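Local coordinates for protein Aar187cp (Eremothecium gossypii, PDB 3ZIL) that probably regulates the establishment of sister-chromatid cohesion as the fungal Wpl1 (Wapl-type) partner of cohesin, the chain here being its C-terminal helical Wap1 domain, at residues L152-W155 and A156-L160; I94-L97 and R98-R102; N53-L56 and C57-I60. One frame throughout, in Å; residues are numbered along the deposited sequence.

Interaction 1 of 3, residues L152-W155 and A156-L160; sequences LYIW and ATYLL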
# COMPACT_ATOMS: atom_id res chain seq x y z
N LEU A 152 -11.03 -0.57 -5.36
CA LEU A 152 -9.52 -0.44 -5.15
C LEU A 152 -8.79 -0.04 -6.47
O LEU A 152 -7.95 0.88 -6.52
CB LEU A 152 -8.93 -1.78 -4.67
CG LEU A 152 -9.26 -2.15 -3.19
CD1 LEU A 152 -8.93 -3.62 -2.96
CD2 LEU A 152 -8.46 -1.28 -2.15
N TYR A 153 -9.14 -0.78 -7.54
CA TYR A 153 -8.57 -0.53 -8.87
C TYR A 153 -8.86 0.89 -9.39
O TYR A 153 -7.97 1.55 -9.82
CB TYR A 153 -9.09 -1.55 -9.89
CG TYR A 153 -8.46 -1.39 -11.24
CD1 TYR A 153 -7.16 -1.89 -11.50
CD2 TYR A 153 -9.12 -0.70 -12.25
CE1 TYR A 153 -6.57 -1.76 -12.73
CE2 TYR A 153 -8.53 -0.54 -13.47
CZ TYR A 153 -7.27 -1.07 -13.70
OH TYR A 153 -6.72 -0.85 -14.95
N ILE A 154 -10.12 1.34 -9.34
CA ILE A 154 -10.44 2.64 -9.78
C ILE A 154 -9.64 3.67 -9.00
O ILE A 154 -9.10 4.64 -9.58
CB ILE A 154 -11.95 2.97 -9.62
CG1 ILE A 154 -12.78 2.01 -10.45
CG2 ILE A 154 -12.17 4.46 -9.92
CD1 ILE A 154 -12.43 2.20 -11.97
N TRP A 155 -9.65 3.52 -7.67
CA TRP A 155 -9.05 4.46 -6.75
C TRP A 155 -7.57 4.58 -7.02
O TRP A 155 -7.05 5.70 -7.10
CB TRP A 155 -9.26 3.91 -5.32
CG TRP A 155 -8.80 4.85 -4.21
CD1 TRP A 155 -8.08 6.07 -4.32
CD2 TRP A 155 -8.97 4.62 -2.78
NE1 TRP A 155 -7.80 6.59 -3.07
CE2 TRP A 155 -8.27 5.73 -2.09
CE3 TRP A 155 -9.55 3.59 -2.01
CZ2 TRP A 155 -8.29 5.85 -0.73
CZ3 TRP A 155 -9.53 3.70 -0.63
CH2 TRP A 155 -8.92 4.82 -0.00
N ALA A 156 -6.88 3.46 -7.23
CA ALA A 156 -5.43 3.53 -7.38
C ALA A 156 -5.15 3.94 -8.83
O ALA A 156 -4.09 4.49 -9.11
CB ALA A 156 -4.81 2.22 -7.17
N THR A 157 -6.08 3.73 -9.74
CA THR A 157 -5.68 3.93 -11.18
C THR A 157 -5.97 5.37 -11.63
O THR A 157 -5.22 5.96 -12.39
CB THR A 157 -6.38 2.94 -12.14
OG1 THR A 157 -6.08 1.61 -11.74
CG2 THR A 157 -5.97 3.14 -13.68
N TYR A 158 -7.08 5.91 -11.19
CA TYR A 158 -7.59 7.21 -11.66
C TYR A 158 -7.57 8.23 -10.54
O TYR A 158 -7.64 9.39 -10.79
CB TYR A 158 -9.06 7.03 -12.16
CG TYR A 158 -9.12 6.08 -13.33
CD1 TYR A 158 -8.56 6.41 -14.55
CD2 TYR A 158 -9.70 4.77 -13.18
CE1 TYR A 158 -8.56 5.48 -15.64
CE2 TYR A 158 -9.66 3.85 -14.22
CZ TYR A 158 -9.15 4.23 -15.47
OH TYR A 158 -9.17 3.29 -16.50
N LEU A 159 -7.48 7.80 -9.28
CA LEU A 159 -7.71 8.78 -8.23
C LEU A 159 -6.58 8.80 -7.24
O LEU A 159 -6.78 9.14 -6.08
CB LEU A 159 -9.05 8.53 -7.53
CG LEU A 159 -10.30 8.55 -8.40
CD1 LEU A 159 -11.51 8.05 -7.61
CD2 LEU A 159 -10.50 9.96 -8.99
N LEU A 160 -5.39 8.38 -7.66
CA LEU A 160 -4.25 8.44 -6.74
C LEU A 160 -4.00 9.98 -6.61
O LEU A 160 -3.04 10.39 -6.01
CB LEU A 160 -3.05 7.64 -7.26
CG LEU A 160 -2.07 6.92 -6.29
CD1 LEU A 160 -2.78 6.10 -5.23
CD2 LEU A 160 -1.07 6.02 -7.00
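Thr157 hooks back onto the preceding turn of helix, where its OG1 donates a hydrogen bond of 2.7 Å to Tyr153 O. The hydroxyl arrives 32° out of the carbonyl plane. It can bend back because it stands beside its own backbone N (chi1 -58°). Main-chain bonds run alongside. Ala156 N donates to Leu152 O with an N-H...O angle of 152°, and Tyr158 N reaches Ile154 O at 2.9 Å. Thr157 N divides itself weakly between Tyr153 O and Ile154 O, and Leu159 N bonds weakly to Trp155 O at 3.1 Å, all of these near the C-terminal end of helix 147-158.

Among the aromatic contacts, the same Thr157 OG1 sits 3.4 Å above the plane of the Tyr153 ring, over its centre. The methyl of Thr157, on the other branch, lies 3.7 Å above the Tyr158 ring, CG2 being centred on that face. One threonine thus covers one face of each of two tyrosines, with its hydroxyl on the first and its CG2 on the second. Trp155 offers an edge instead, Leu159 O lying near the indole plane.

This turn belongs to an all-helical domain assembled from stacked helices, and its side chains pack on helices 81-93, 108-116 and 185-193. The Trp155 indole meets Leu108, Ile112 and Leu190. The phenol oxygen of Tyr158 hydrogen-bonds to Asp92 of helix 81-93, while its ring lies nearly parallel to that of Trp103.

The apolar contacts follow the helix. Ile154 CD1 touches Tyr158 CE2 at 3.9 Å, the two side chains slanting across one another, and Ile154 CG2 approaches Leu159 CD1 at 4.3 Å. Leu159 CB lies 4.2 Å from Trp155 CD1.

Interaction 2 of 3, residues I94-L97 and R98-R102; sequences IPLL and RHDKR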
# COMPACT_ATOMS: atom_id res chain seq x y z
N ILE A 94 -14.64 4.58 -19.66
CA ILE A 94 -14.61 5.91 -20.31
C ILE A 94 -14.26 6.89 -19.26
O ILE A 94 -15.12 7.71 -18.82
CB ILE A 94 -15.99 6.32 -20.94
CG1 ILE A 94 -17.12 6.10 -19.89
CG2 ILE A 94 -16.21 5.54 -22.27
CD1 ILE A 94 -18.48 6.77 -20.25
N PRO A 95 -13.01 6.81 -18.81
CA PRO A 95 -12.53 7.67 -17.75
C PRO A 95 -12.48 9.13 -18.23
O PRO A 95 -12.18 9.39 -19.40
CB PRO A 95 -11.07 7.13 -17.52
CG PRO A 95 -10.69 6.49 -18.83
CD PRO A 95 -12.00 5.81 -19.22
N LEU A 96 -12.78 10.08 -17.35
CA LEU A 96 -12.52 11.50 -17.67
C LEU A 96 -11.02 11.77 -17.57
O LEU A 96 -10.28 10.93 -17.01
CB LEU A 96 -13.22 12.43 -16.64
CG LEU A 96 -14.72 12.20 -16.43
CD1 LEU A 96 -15.17 12.95 -15.19
CD2 LEU A 96 -15.45 12.68 -17.69
N LEU A 97 -10.55 12.92 -18.09
CA LEU A 97 -9.15 13.28 -17.92
C LEU A 97 -8.85 13.37 -16.45
O LEU A 97 -9.80 13.67 -15.68
CB LEU A 97 -8.90 14.66 -18.53
CG LEU A 97 -9.29 14.94 -19.98
CD1 LEU A 97 -9.43 16.48 -20.21
CD2 LEU A 97 -8.26 14.24 -20.86
N ARG A 98 -7.56 13.24 -16.07
CA ARG A 98 -7.12 13.17 -14.66
C ARG A 98 -7.61 14.33 -13.74
O ARG A 98 -7.98 14.12 -12.57
CB ARG A 98 -5.57 12.96 -14.51
CG ARG A 98 -5.16 12.49 -13.08
CD ARG A 98 -3.79 11.78 -12.92
NE ARG A 98 -3.85 10.42 -12.30
CZ ARG A 98 -4.10 10.15 -11.01
NH1 ARG A 98 -4.34 11.15 -10.16
NH2 ARG A 98 -4.14 8.87 -10.56
N HIS A 99 -7.62 15.53 -14.27
CA HIS A 99 -7.91 16.71 -13.46
C HIS A 99 -9.33 17.19 -13.65
O HIS A 99 -9.72 18.27 -13.17
CB HIS A 99 -6.97 17.81 -13.91
CG HIS A 99 -7.02 18.07 -15.42
ND1 HIS A 99 -6.56 17.17 -16.33
CD2 HIS A 99 -7.54 19.15 -16.17
CE1 HIS A 99 -6.74 17.67 -17.59
NE2 HIS A 99 -7.35 18.86 -17.49
N ASP A 100 -10.14 16.44 -14.37
CA ASP A 100 -11.54 16.83 -14.49
C ASP A 100 -12.24 16.80 -13.09
O ASP A 100 -12.29 15.76 -12.41
CB ASP A 100 -12.20 15.88 -15.46
CG ASP A 100 -13.56 16.35 -15.91
OD1 ASP A 100 -14.34 16.86 -15.07
OD2 ASP A 100 -13.84 16.12 -17.12
N LYS A 101 -12.79 17.93 -12.67
CA LYS A 101 -13.43 17.95 -11.37
C LYS A 101 -14.65 17.02 -11.22
O LYS A 101 -15.11 16.79 -10.08
CB LYS A 101 -13.86 19.38 -11.03
CG LYS A 101 -12.67 20.31 -10.81
CD LYS A 101 -13.16 21.56 -10.07
CE LYS A 101 -12.62 22.81 -10.72
NZ LYS A 101 -11.14 22.87 -10.50
N ARG A 102 -15.18 16.49 -12.33
CA ARG A 102 -16.36 15.64 -12.24
C ARG A 102 -15.95 14.25 -11.74
O ARG A 102 -16.79 13.44 -11.48
CB ARG A 102 -17.14 15.56 -13.58
CG ARG A 102 -17.93 16.85 -13.87
CD ARG A 102 -18.39 16.82 -15.33
NE ARG A 102 -19.49 17.76 -15.49
CZ ARG A 102 -19.38 18.92 -16.18
NH1 ARG A 102 -18.26 19.23 -16.85
NH2 ARG A 102 -20.43 19.72 -16.33
O HOH W 1 -12.76 14.98 -19.13
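Leu96 lies across the side chain of Asp100 and the base of Arg102, in the loop that joins helix 81-93 to helix 108-116 and is folded back by a type I beta turn from Leu97 to Asp100. Leu96 CB is 3.8 Å from Asp100 OD2, and its CD1 reaches further on to Arg102 CB at 3.6 Å. Leu96 also touches His65 and Trp69 of helix 54-72, so the loop is anchored to the neighbouring helix.

Leu97 opens the turn, and its O accepts from Asp100 N at 3.1 Å, with the donor standing 53° out of the carbonyl plane. The same oxygen also receives Trp103 NE1. The Leu97 side chain runs beside the His99 imidazole, pointing the same way, with CB 3.8 Å from His99 CE1. Leu97 N, meanwhile, donates to a water that in turn gives a short bond to Asp100 OD2.

The Asp100 carboxylate, whose CG is anti to the backbone N (chi1 -167°), therefore reaches back to Leu97 through the water and forward to Arg102 N. Were this residue an alanine, Arg102 N and the water would probably both lose their carboxylate acceptor, weakening the hold on the start of the following 3-10 turn. In the intact Asx turn, Asp100 OD1 accepts from Arg102 N at 2.9 Å, on its anti side and 27° out of the carboxylate plane.

Interaction 3 of 3, residues N53-L56 and C57-I60; sequences NEDL and CQYI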
# COMPACT_ATOMS: atom_id res chain seq x y z
N ASN A 53 -19.36 -2.89 -27.86
CA ASN A 53 -19.29 -1.99 -29.01
C ASN A 53 -18.35 -0.81 -28.74
O ASN A 53 -18.73 0.20 -28.11
CB ASN A 53 -20.73 -1.56 -29.46
CG ASN A 53 -20.70 -0.60 -30.62
OD1 ASN A 53 -19.63 -0.22 -31.06
ND2 ASN A 53 -21.86 -0.17 -31.11
N GLU A 54 -17.09 -0.97 -29.18
CA GLU A 54 -16.04 0.03 -29.01
C GLU A 54 -16.46 1.33 -29.74
O GLU A 54 -16.18 2.44 -29.30
CB GLU A 54 -14.70 -0.57 -29.53
CG GLU A 54 -13.46 0.32 -29.46
CD GLU A 54 -13.08 0.71 -28.02
OE1 GLU A 54 -12.83 -0.20 -27.20
OE2 GLU A 54 -13.04 1.92 -27.69
N ASP A 55 -17.21 1.17 -30.82
CA ASP A 55 -17.68 2.32 -31.61
C ASP A 55 -18.66 3.20 -30.77
O ASP A 55 -18.62 4.42 -30.81
CB ASP A 55 -18.31 1.79 -32.91
CG ASP A 55 -18.56 2.86 -33.92
OD1 ASP A 55 -17.69 3.72 -34.11
OD2 ASP A 55 -19.63 2.84 -34.57
N LEU A 56 -19.52 2.56 -30.00
CA LEU A 56 -20.44 3.31 -29.09
C LEU A 56 -19.59 4.07 -28.03
O LEU A 56 -19.83 5.24 -27.74
CB LEU A 56 -21.46 2.32 -28.43
CG LEU A 56 -22.21 2.73 -27.15
CD1 LEU A 56 -23.13 3.92 -27.48
CD2 LEU A 56 -22.96 1.59 -26.42
N CYS A 57 -18.57 3.40 -27.53
CA CYS A 57 -17.65 4.00 -26.58
C CYS A 57 -16.96 5.24 -27.15
O CYS A 57 -16.86 6.24 -26.47
CB CYS A 57 -16.63 3.00 -26.03
SG CYS A 57 -17.29 1.62 -25.05
N GLN A 58 -16.47 5.17 -28.38
CA GLN A 58 -15.79 6.30 -29.03
C GLN A 58 -16.75 7.46 -29.19
O GLN A 58 -16.47 8.60 -28.79
CB GLN A 58 -15.19 5.85 -30.37
CG GLN A 58 -13.84 5.15 -30.24
CD GLN A 58 -13.54 4.22 -31.44
OE1 GLN A 58 -14.12 3.13 -31.58
NE2 GLN A 58 -12.62 4.65 -32.31
N TYR A 59 -17.94 7.13 -29.68
CA TYR A 59 -19.03 8.08 -29.79
C TYR A 59 -19.30 8.83 -28.46
O TYR A 59 -19.27 10.08 -28.41
CB TYR A 59 -20.30 7.39 -30.31
CG TYR A 59 -21.44 8.36 -30.37
CD1 TYR A 59 -22.24 8.54 -29.25
CD2 TYR A 59 -21.68 9.16 -31.51
CE1 TYR A 59 -23.26 9.46 -29.24
CE2 TYR A 59 -22.73 10.10 -31.53
CZ TYR A 59 -23.51 10.24 -30.35
OH TYR A 59 -24.57 11.11 -30.22
N ILE A 60 -19.57 8.09 -27.39
CA ILE A 60 -19.76 8.72 -26.05
C ILE A 60 -18.61 9.66 -25.73
O ILE A 60 -18.79 10.83 -25.31
CB ILE A 60 -19.93 7.63 -24.95
CG1 ILE A 60 -21.25 6.87 -25.16
CG2 ILE A 60 -19.85 8.25 -23.55
CD1 ILE A 60 -21.30 5.52 -24.39
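Asn53 OD1 is gripped by two backbone amides, Leu56 N at 3.0 Å and Asp55 N in a weaker, more bent bond, and so caps the first turn of helix 54-72. With CG anti to the backbone N (chi1 178°), the amide lies over the helix start, and Leu56 N approaches OD1 from above its carbonyl plane, 71° out of it. This is an N-cap, and it lies where the chain turns from helix 36-52 into the next helix. The other end of the cap amide is tied to Tyr20 OH of helix 20-27, which Asp55 OD2 also engages.

Behind the cap, regular i to i+4 bonds begin at once. Cys57 N donates to Asn53 O in the carbonyl plane, and Ile60 N meets Leu56 O at 2.9 Å in an almost straight bond of 178°.

Among the side chains, Leu56 CD1 meets Ile60 CD1 at 3.9 Å, the two crossing at a slant, and both rest on Met50 of helix 36-52. Cys57 SG tucks in 3.7 Å from Asn53 O. Glu54 bends at chi2, bringing OE2 to 4.1 Å from Cys57 CB, and both residues touch Lys93 of helix 81-93.

Acidic Glu54 and Asp55 in the first turn would probably be stabilised by the positive end of the helix dipole, while Asn53 OD1 gives the first-turn amides of Asp55 and Leu56 an acceptor that no earlier carbonyl of this helix could provide.

Interactions 1 and 3 are partly buried turns at opposite ends of their helices, the C-terminal part of 147-158 and the start of 54-72, and both touch helix 81-93. Interaction 2 is a surface loop that packs on helix 54-72, the helix carrying interaction 3. That loop links them: Pro95 packs on Tyr158 of interaction 1, Arg98 lies against its last residues, and Ile94 CD1 touches Ile60 CG2 of interaction 3. Interactions 1 and 3 themselves stay about 12 Å apart at their nearest atoms. The first combines helix bonds with a threonine between two tyrosine rings, the second relies on a water-linked carboxylate, and the third sets an asparagine cap over aliphatic packing.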